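PDB 4HXF: peptidase S9 prolyl oligopeptidase catalytic domain-containing protein from Pyrococcus horikoshii, which probably cleaves peptides as a serine protease of the acylaminoacyl-peptidase kind, assembling into a self-compartmentalizing hexamer that selects its substrates. Local coordinates for residues Phe197-Ile202 with Lys234-Tyr239; Ser241-Ile246 with Asp259-Val264. All coordinates share one frame; numbering follows the deposited sequence.

Overall arrangement
Both contacts lie in the beta-propeller and illustrate how loops tie successive blades together. From the N terminus, Phe197-Ile202 leads into strand 200-206, the third strand of its blade; the chain then finishes that blade, begins the next, and returns as Lys234-Tyr239, closing contact 1. Contact 2 opens almost at once with Ser241-Ile246, which enters strand 245-249 of this second blade, and closes at Asp259-Val264, where strand 264-270 starts a third. The two loops therefore follow in series, neither crossing nor enclosing the other. They still meet in space: Lys237 of contact 1 pairs with Asp244, a magnesium ligand of contact 2.

Contact 1 (Phe197-Ile202 with Lys234-Tyr239); sequences FKYWDI and KPEKKY
The backbones pass nearest at Lys198 and Lys237, their CA atoms 6.8 Å apart, and side chains span most of that gap. In this beta-propeller the contact joins two neighbouring blades: Phe197-Ile202 runs into the third strand of one, while Lys234-Tyr239 links the second and third strands of the next. Lys198 does most of the bridging. Its CG lies anti to the backbone N (chi1 175°), over one face of the Tyr199 ring towards the rim, and the bend at chi2 (90°) lays CD 3.5 Å from Lys237 O. Bends at chi3 and chi4 carry NZ on to Lys238 O, to which it donates at 3.3 Å from above the carbonyl plane. Tyr199 presents an edge to Glu236, with CE2 4.1 Å from CG, and its ring stands nearly perpendicular to the carboxylate. An alanine at Lys198 would probably leave Lys238 O without this donor and the Tyr199 ring without the CG cover on that face. The side chain of Lys237, extended beyond CG, runs to a salt bridge with Asp244 and a hydrogen bond to Val240 O. The same ammonium also holds a water, which lies 2.9 Å from Lys237 NZ and donates to Phe197 O at 2.7 Å.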
ATOM      1  N   PHE A 197     -11.338  18.712  41.984  1.00 19.51           N
ATOM      2  CA  PHE A 197     -10.128  19.017  42.837  1.00 18.28           C
ATOM      3  C   PHE A 197     -10.550  19.567  44.194  1.00 19.75           C
ATOM      4  O   PHE A 197      -9.708  19.957  44.974  1.00 22.29           O
ATOM      5  CB  PHE A 197      -9.024  19.856  42.159  1.00 25.00           C
ATOM      6  CG  PHE A 197      -8.390  19.199  40.981  1.00 28.73           C
ATOM      7  CD1 PHE A 197      -8.940  19.352  39.716  1.00 33.97           C
ATOM      8  CD2 PHE A 197      -7.221  18.465  41.126  1.00 41.37           C
ATOM      9  CE1 PHE A 197      -8.374  18.760  38.595  1.00 39.57           C
ATOM     10  CE2 PHE A 197      -6.643  17.846  40.008  1.00 41.98           C
ATOM     11  CZ  PHE A 197      -7.208  18.001  38.757  1.00 39.30           C
ATOM     12  N   LYS A 198     -11.819  19.584  44.522  1.00 16.77           N
ATOM     13  CA  LYS A 198     -12.348  20.140  45.751  1.00 19.11           C
ATOM     14  C   LYS A 198     -13.216  19.218  46.582  1.00 17.91           C
ATOM     15  O   LYS A 198     -12.861  18.981  47.798  1.00 17.34           O
ATOM     16  CB  LYS A 198     -13.048  21.491  45.594  1.00 21.76           C
ATOM     17  CG  LYS A 198     -13.701  21.985  46.925  1.00 29.25           C
ATOM     18  CD  LYS A 198     -12.820  22.820  47.803  1.00 33.47           C
ATOM     19  CE  LYS A 198     -12.616  24.217  47.219  1.00 32.00           C
ATOM     20  NZ  LYS A 198     -13.493  25.397  47.361  1.00 27.30           N
ATOM     21  N   TYR A 199     -14.281  18.646  45.987  1.00 16.32           N
ATOM     22  CA  TYR A 199     -15.081  17.687  46.697  1.00 16.90           C
ATOM     23  C   TYR A 199     -15.357  16.427  45.917  1.00 15.25           C
ATOM     24  O   TYR A 199     -15.604  16.490  44.747  1.00 16.64           O
ATOM     25  CB  TYR A 199     -16.406  18.289  47.079  1.00 17.99           C
ATOM     26  CG  TYR A 199     -16.290  19.510  48.006  1.00 21.88           C
ATOM     27  CD1 TYR A 199     -16.783  20.715  47.625  1.00 26.04           C
ATOM     28  CD2 TYR A 199     -15.758  19.414  49.305  1.00 23.69           C
ATOM     29  CE1 TYR A 199     -16.660  21.874  48.427  1.00 28.33           C
ATOM     30  CE2 TYR A 199     -15.707  20.571  50.141  1.00 26.69           C
ATOM     31  CZ  TYR A 199     -16.193  21.789  49.692  1.00 31.78           C
ATOM     32  OH  TYR A 199     -16.137  23.013  50.442  1.00 32.65           O
ATOM     33  N   TRP A 200     -15.369  15.317  46.599  1.00 14.56           N
ATOM     34  CA  TRP A 200     -15.684  13.992  46.062  1.00 15.67           C
ATOM     35  C   TRP A 200     -16.699  13.287  46.901  1.00 16.38           C
ATOM     36  O   TRP A 200     -16.897  13.585  48.078  1.00 15.29           O
ATOM     37  CB  TRP A 200     -14.405  13.094  46.165  1.00 14.82           C
ATOM     38  CG  TRP A 200     -13.318  13.478  45.194  1.00 14.64           C
ATOM     39  CD1 TRP A 200     -13.117  12.960  43.873  1.00 14.63           C
ATOM     40  CD2 TRP A 200     -12.242  14.431  45.418  1.00 16.10           C
ATOM     41  NE1 TRP A 200     -12.021  13.518  43.309  1.00 16.84           N
ATOM     42  CE2 TRP A 200     -11.447  14.450  44.193  1.00 15.36           C
ATOM     43  CE3 TRP A 200     -11.937  15.325  46.433  1.00 16.00           C
ATOM     44  CZ2 TRP A 200     -10.349  15.261  44.051  1.00 17.84           C
ATOM     45  CZ3 TRP A 200     -10.802  16.083  46.300  1.00 18.04           C
ATOM     46  CH2 TRP A 200     -10.077  16.130  45.096  1.00 16.82           C
ATOM     47  N   ASP A 201     -17.384  12.343  46.271  1.00 16.22           N
ATOM     48  CA  ASP A 201     -18.162  11.308  46.925  1.00 15.64           C
ATOM     49  C   ASP A 201     -17.393   9.997  46.761  1.00 16.77           C
ATOM     50  O   ASP A 201     -16.804   9.788  45.688  1.00 16.39           O
ATOM     51  CB  ASP A 201     -19.537  11.178  46.312  1.00 17.21           C
ATOM     52  CG  ASP A 201     -20.333  12.496  46.354  1.00 19.52           C
ATOM     53  OD1 ASP A 201     -20.115  13.315  47.262  1.00 17.76           O
ATOM     54  OD2 ASP A 201     -21.170  12.630  45.473  1.00 21.97           O
ATOM     55  N   ILE A 202     -17.292   9.215  47.798  1.00 14.96           N
ATOM     56  CA  ILE A 202     -16.518   7.994  47.759  1.00 15.82           C
ATOM     57  C   ILE A 202     -17.415   6.809  48.076  1.00 16.51           C
ATOM     58  O   ILE A 202     -18.182   6.792  49.059  1.00 17.28           O
ATOM     59  CB  ILE A 202     -15.320   8.065  48.758  1.00 15.79           C
ATOM     60  CG1 ILE A 202     -14.486   9.331  48.546  1.00 17.17           C
ATOM     61  CG2 ILE A 202     -14.458   6.775  48.777  1.00 15.84           C
ATOM     62  CD1 ILE A 202     -13.307   9.538  49.529  1.00 19.30           C
ATOM     63  N   LYS A 234      -7.904  16.560  52.265  1.00 15.63           N
ATOM     64  CA  LYS A 234      -8.360  16.976  53.615  1.00 16.29           C
ATOM     65  C   LYS A 234      -9.801  16.534  53.796  1.00 17.66           C
ATOM     66  O   LYS A 234     -10.519  16.354  52.798  1.00 14.89           O
ATOM     67  CB  LYS A 234      -8.284  18.472  53.800  1.00 17.78           C
ATOM     68  CG  LYS A 234      -6.897  19.093  53.607  1.00 21.30           C
ATOM     69  CD  LYS A 234      -5.962  18.822  54.718  1.00 24.52           C
ATOM     70  CE  LYS A 234      -6.434  19.398  56.047  1.00 30.33           C
ATOM     71  NZ  LYS A 234      -6.248  20.850  56.079  1.00 29.71           N
ATOM     72  N   PRO A 235     -10.312  16.461  55.087  1.00 18.17           N
ATOM     73  CA  PRO A 235     -11.768  16.186  55.151  1.00 18.65           C
ATOM     74  C   PRO A 235     -12.564  17.281  54.480  1.00 17.61           C
ATOM     75  O   PRO A 235     -13.581  17.004  53.818  1.00 16.77           O
ATOM     76  CB  PRO A 235     -12.086  16.161  56.703  1.00 20.65           C
ATOM     77  CG  PRO A 235     -10.848  15.515  57.263  1.00 33.69           C
ATOM     78  CD  PRO A 235      -9.689  16.118  56.394  1.00 38.57           C
ATOM     79  N   GLU A 236     -12.160  18.546  54.657  1.00 16.75           N
ATOM     80  CA  GLU A 236     -12.843  19.647  53.956  1.00 18.10           C
ATOM     81  C   GLU A 236     -11.856  20.756  53.727  1.00 20.07           C
ATOM     82  O   GLU A 236     -11.275  21.297  54.655  1.00 21.79           O
ATOM     83  CB  GLU A 236     -14.056  20.185  54.758  1.00 20.15           C
ATOM     84  CG  GLU A 236     -14.935  21.240  54.084  1.00 23.99           C
ATOM     85  CD  GLU A 236     -16.131  21.564  55.019  1.00 31.67           C
ATOM     86  OE1 GLU A 236     -15.958  22.470  55.834  1.00 32.39           O
ATOM     87  OE2 GLU A 236     -17.164  20.831  55.018  1.00 38.83           O
ATOM     88  N   LYS A 237     -11.688  21.129  52.484  1.00 17.23           N
ATOM     89  CA  LYS A 237     -10.826  22.278  52.078  1.00 19.17           C
ATOM     90  C   LYS A 237     -11.677  23.465  51.843  1.00 18.35           C
ATOM     91  O   LYS A 237     -12.780  23.370  51.294  1.00 19.21           O
ATOM     92  CB  LYS A 237     -10.112  21.967  50.734  1.00 19.10           C
ATOM     93  CG  LYS A 237      -8.928  21.057  50.936  1.00 21.69           C
ATOM     94  CD  LYS A 237      -8.247  20.957  49.581  1.00 22.20           C
ATOM     95  CE  LYS A 237      -6.927  20.371  49.566  1.00 22.46           C
ATOM     96  NZ  LYS A 237      -6.369  20.272  48.192  1.00 19.15           N
ATOM     97  N   LYS A 238     -11.268  24.619  52.347  1.00 17.87           N
ATOM     98  CA  LYS A 238     -11.798  25.874  51.798  1.00 16.32           C
ATOM     99  C   LYS A 238     -11.185  26.306  50.511  1.00 16.76           C
ATOM    100  O   LYS A 238     -11.824  26.977  49.686  1.00 17.20           O
ATOM    101  CB  LYS A 238     -11.637  27.016  52.805  1.00 19.57           C
ATOM    102  CG  LYS A 238     -12.415  26.720  54.087  1.00 24.11           C
ATOM    103  CD  LYS A 238     -12.435  27.897  54.998  1.00 26.57           C
ATOM    104  CE  LYS A 238     -13.261  27.371  56.212  1.00 31.61           C
ATOM    105  NZ  LYS A 238     -13.732  28.430  57.126  1.00 32.23           N
ATOM    106  N   TYR A 239      -9.864  26.032  50.350  1.00 15.06           N
ATOM    107  CA  TYR A 239      -9.157  26.341  49.091  1.00 14.67           C
ATOM    108  C   TYR A 239      -8.509  25.092  48.540  1.00 14.39           C
ATOM    109  O   TYR A 239      -7.917  24.342  49.382  1.00 15.59           O
ATOM    110  CB  TYR A 239      -8.012  27.329  49.390  1.00 15.63           C
ATOM    111  CG  TYR A 239      -8.586  28.592  50.102  1.00 16.16           C
ATOM    112  CD1 TYR A 239      -9.257  29.531  49.396  1.00 18.01           C
ATOM    113  CD2 TYR A 239      -8.496  28.739  51.472  1.00 17.24           C
ATOM    114  CE1 TYR A 239      -9.838  30.665  49.998  1.00 19.53           C
ATOM    115  CE2 TYR A 239      -9.020  29.846  52.117  1.00 18.96           C
ATOM    116  CZ  TYR A 239      -9.730  30.774  51.378  1.00 18.55           C
ATOM    117  OH  TYR A 239     -10.339  31.886  51.997  1.00 21.07           O
TER
HETATM  118  O   HOH W   1      -7.162  19.431  45.550  1.00 37.36           O

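Contact 2 (Ser241-Ile246 with Asp259-Val264); sequences SEHDKI and DIDREV. With MG (magnesium ion), chain D.
Asp244 and Glu263 share a magnesium ion, each giving it one carboxylate oxygen, OD2 and OE2 respectively, at 2.1 Å; four waters complete six-fold coordination. The two carboxylates run alongside each other, ends in the same direction and planes within 3° of parallel, and the cation probably offsets the repulsion between the ligating oxygens. Glu263 CG is anti to the backbone N (chi1 180°) and the chain extended beyond it, which carries the carboxylate out to the metal. Its OE2 is gripped again, through the anti lone pair, by Asp244 N, 2.9 Å away with the N-H almost straight (175°). Asp244 O in turn accepts from Val264 N at 3.0 Å. The non-ligating oxygens have partners too: Lys237 for Asp244 OD1, Asn419 and a metal-bound water for Glu263 OE1. Further along, Lys245 NZ donates to Ile260 O at 3.0 Å, its CE passing close to the buried Arg262 O. His243 lays one face over Glu263 N, 3.6 Å above the ring towards its rim, while NE2 donates to Tyr421 O. Ile246 CG2 meets Val264 CG1 at 4.0 Å, the branched side chains roughly perpendicular. The whole forms a magnesium site joining two adjacent beta-propeller blades, beside the prolyl oligopeptidase hydrolase region.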
ATOM      1  N   SER A 241      -5.914  25.115  47.013  1.00 15.30           N
ATOM      2  CA  SER A 241      -4.462  25.392  47.308  1.00 15.30           C
ATOM      3  C   SER A 241      -3.970  24.995  48.698  1.00 15.83           C
ATOM      4  O   SER A 241      -2.750  25.093  48.940  1.00 15.65           O
ATOM      5  CB  SER A 241      -4.134  26.854  47.052  1.00 15.25           C
ATOM      6  OG  SER A 241      -4.486  27.232  45.650  1.00 15.29           O
ATOM      7  N   GLU A 242      -4.864  24.662  49.619  1.00 14.67           N
ATOM      8  CA  GLU A 242      -4.462  24.126  50.928  1.00 14.50           C
ATOM      9  C   GLU A 242      -3.588  22.903  50.748  1.00 15.47           C
ATOM     10  O   GLU A 242      -3.779  22.177  49.757  1.00 15.86           O
ATOM     11  CB  GLU A 242      -5.693  23.807  51.824  1.00 15.61           C
ATOM     12  CG  GLU A 242      -6.416  24.984  52.378  1.00 15.88           C
ATOM     13  CD  GLU A 242      -7.721  24.436  53.034  1.00 19.43           C
ATOM     14  OE1 GLU A 242      -7.640  23.471  53.847  1.00 25.86           O
ATOM     15  OE2 GLU A 242      -8.664  25.111  52.904  1.00 23.80           O
ATOM     16  N   HIS A 243      -2.675  22.646  51.699  1.00 14.54           N
ATOM     17  CA  HIS A 243      -1.829  21.512  51.611  1.00 14.45           C
ATOM     18  C   HIS A 243      -2.625  20.248  51.663  1.00 14.89           C
ATOM     19  O   HIS A 243      -3.289  20.013  52.704  1.00 15.72           O
ATOM     20  CB  HIS A 243      -0.785  21.549  52.706  1.00 14.13           C
ATOM     21  CG  HIS A 243       0.374  22.543  52.491  1.00 13.96           C
ATOM     22  ND1 HIS A 243       0.690  23.138  51.266  1.00 14.00           N
ATOM     23  CD2 HIS A 243       1.280  23.034  53.407  1.00 14.72           C
ATOM     24  CE1 HIS A 243       1.796  23.888  51.437  1.00 14.74           C
ATOM     25  NE2 HIS A 243       2.171  23.827  52.743  1.00 14.37           N
ATOM     26  N   ASP A 244      -2.458  19.396  50.674  1.00 15.57           N
ATOM     27  CA  ASP A 244      -2.955  17.997  50.776  1.00 14.99           C
ATOM     28  C   ASP A 244      -2.213  17.162  51.723  1.00 16.32           C
ATOM     29  O   ASP A 244      -0.975  17.208  51.800  1.00 16.34           O
ATOM     30  CB  ASP A 244      -2.968  17.356  49.420  1.00 14.83           C
ATOM     31  CG  ASP A 244      -4.005  17.989  48.534  1.00 19.80           C
ATOM     32  OD1 ASP A 244      -5.189  17.921  48.816  1.00 22.80           O
ATOM     33  OD2 ASP A 244      -3.678  18.782  47.632  1.00 21.14           O
ATOM     34  N   LYS A 245      -2.972  16.471  52.549  1.00 15.59           N
ATOM     35  CA  LYS A 245      -2.427  15.566  53.533  1.00 16.47           C
ATOM     36  C   LYS A 245      -2.891  14.113  53.270  1.00 15.61           C
ATOM     37  O   LYS A 245      -3.452  13.779  52.268  1.00 17.56           O
ATOM     38  CB  LYS A 245      -2.898  15.977  54.930  1.00 18.05           C
ATOM     39  CG  LYS A 245      -2.620  17.421  55.349  1.00 24.39           C
ATOM     40  CD  LYS A 245      -1.118  17.814  55.376  1.00 28.31           C
ATOM     41  CE  LYS A 245      -0.936  19.279  55.915  1.00 36.64           C
ATOM     42  NZ  LYS A 245      -1.157  19.458  57.409  1.00 35.70           N
ATOM     43  N   ILE A 246      -2.508  13.212  54.114  1.00 15.19           N
ATOM     44  CA  ILE A 246      -2.915  11.800  53.998  1.00 15.40           C
ATOM     45  C   ILE A 246      -3.528  11.307  55.351  1.00 15.99           C
ATOM     46  O   ILE A 246      -3.149  11.737  56.467  1.00 16.86           O
ATOM     47  CB  ILE A 246      -1.734  10.878  53.563  1.00 17.41           C
ATOM     48  CG1 ILE A 246      -0.572  11.058  54.518  1.00 18.48           C
ATOM     49  CG2 ILE A 246      -1.492  11.091  52.070  1.00 17.84           C
ATOM     50  CD1 ILE A 246       0.675  10.280  54.071  1.00 18.47           C
ATOM     51  N   ASP A 259       0.299  17.343  62.396  1.00 29.03           N
ATOM     52  CA  ASP A 259       1.218  18.309  62.977  1.00 33.63           C
ATOM     53  C   ASP A 259       2.316  18.841  62.035  1.00 29.29           C
ATOM     54  O   ASP A 259       3.212  19.548  62.473  1.00 35.40           O
ATOM     55  CB  ASP A 259       1.914  17.605  64.130  1.00 34.79           C
ATOM     56  N   ILE A 260       2.287  18.431  60.773  1.00 25.71           N
ATOM     57  CA  ILE A 260       3.370  18.760  59.836  1.00 21.83           C
ATOM     58  C   ILE A 260       2.716  19.663  58.789  1.00 19.15           C
ATOM     59  O   ILE A 260       1.758  19.240  58.108  1.00 19.52           O
ATOM     60  CB  ILE A 260       3.958  17.522  59.164  1.00 23.34           C
ATOM     61  CG1 ILE A 260       4.770  16.721  60.222  1.00 27.49           C
ATOM     62  CG2 ILE A 260       4.833  17.944  58.007  1.00 25.98           C
ATOM     63  CD1 ILE A 260       5.232  15.351  59.719  1.00 26.74           C
ATOM     64  N   ASP A 261       3.147  20.909  58.742  1.00 18.80           N
ATOM     65  CA  ASP A 261       2.522  21.925  57.851  1.00 16.32           C
ATOM     66  C   ASP A 261       3.262  21.977  56.476  1.00 17.18           C
ATOM     67  O   ASP A 261       3.842  23.018  56.090  1.00 19.11           O
ATOM     68  CB  ASP A 261       2.518  23.322  58.497  1.00 16.30           C
ATOM     69  CG  ASP A 261       1.740  24.369  57.719  1.00 19.77           C
ATOM     70  OD1 ASP A 261       0.981  24.039  56.832  1.00 20.43           O
ATOM     71  OD2 ASP A 261       1.925  25.532  58.117  1.00 20.40           O
ATOM     72  N   ARG A 262       3.249  20.844  55.811  1.00 17.10           N
ATOM     73  CA  ARG A 262       3.846  20.678  54.469  1.00 17.86           C
ATOM     74  C   ARG A 262       2.894  19.771  53.661  1.00 18.71           C
ATOM     75  O   ARG A 262       2.067  18.971  54.175  1.00 19.44           O
ATOM     76  CB  ARG A 262       5.215  20.072  54.602  1.00 17.27           C
ATOM     77  CG  ARG A 262       6.211  20.986  55.261  1.00 17.33           C
ATOM     78  CD  ARG A 262       6.580  22.198  54.422  1.00 18.84           C
ATOM     79  NE  ARG A 262       7.665  22.932  55.037  1.00 20.04           N
ATOM     80  CZ  ARG A 262       7.522  23.930  55.920  1.00 19.14           C
ATOM     81  NH1 ARG A 262       6.313  24.214  56.414  1.00 17.20           N
ATOM     82  NH2 ARG A 262       8.597  24.548  56.380  1.00 22.60           N
ATOM     83  N   GLU A 263       2.958  19.920  52.344  1.00 14.78           N
ATOM     84  CA  GLU A 263       2.069  19.158  51.464  1.00 14.46           C
ATOM     85  C   GLU A 263       2.705  17.794  51.077  1.00 14.39           C
ATOM     86  O   GLU A 263       3.901  17.727  50.711  1.00 15.96           O
ATOM     87  CB  GLU A 263       1.799  19.954  50.236  1.00 15.06           C
ATOM     88  CG  GLU A 263       0.867  19.184  49.267  1.00 14.18           C
ATOM     89  CD  GLU A 263       0.216  20.083  48.234  1.00 17.44           C
ATOM     90  OE1 GLU A 263       0.882  20.641  47.365  1.00 19.99           O
ATOM     91  OE2 GLU A 263      -1.027  20.124  48.311  1.00 16.17           O
ATOM     92  N   VAL A 264       1.909  16.743  51.052  1.00 15.53           N
ATOM     93  CA  VAL A 264       2.281  15.410  50.538  1.00 15.34           C
ATOM     94  C   VAL A 264       2.249  15.426  49.016  1.00 14.39           C
ATOM     95  O   VAL A 264       1.303  15.858  48.346  1.00 16.20           O
ATOM     96  CB  VAL A 264       1.384  14.260  51.126  1.00 16.37           C
ATOM     97  CG1 VAL A 264       1.742  12.882  50.482  1.00 13.88           C
ATOM     98  CG2 VAL A 264       1.465  14.186  52.666  1.00 16.36           C
TER
HETATM   99 MG    MG D 703      -2.280  19.988  46.609  1.00 19.65          MG
HETATM  100  O   HOH W   2      -3.233  21.730  47.195  1.00 18.85           O
HETATM  101  O   HOH W   3      -0.798  22.365  56.643  1.00 34.72           O
HETATM  102  O   HOH W   4      -0.887  21.080  45.535  1.00 16.54           O
HETATM  103  O   HOH W   5      -3.643  19.971  44.929  1.00 20.30           O
HETATM  104  O   HOH W   6      -1.291  18.161  45.956  1.00 22.24           O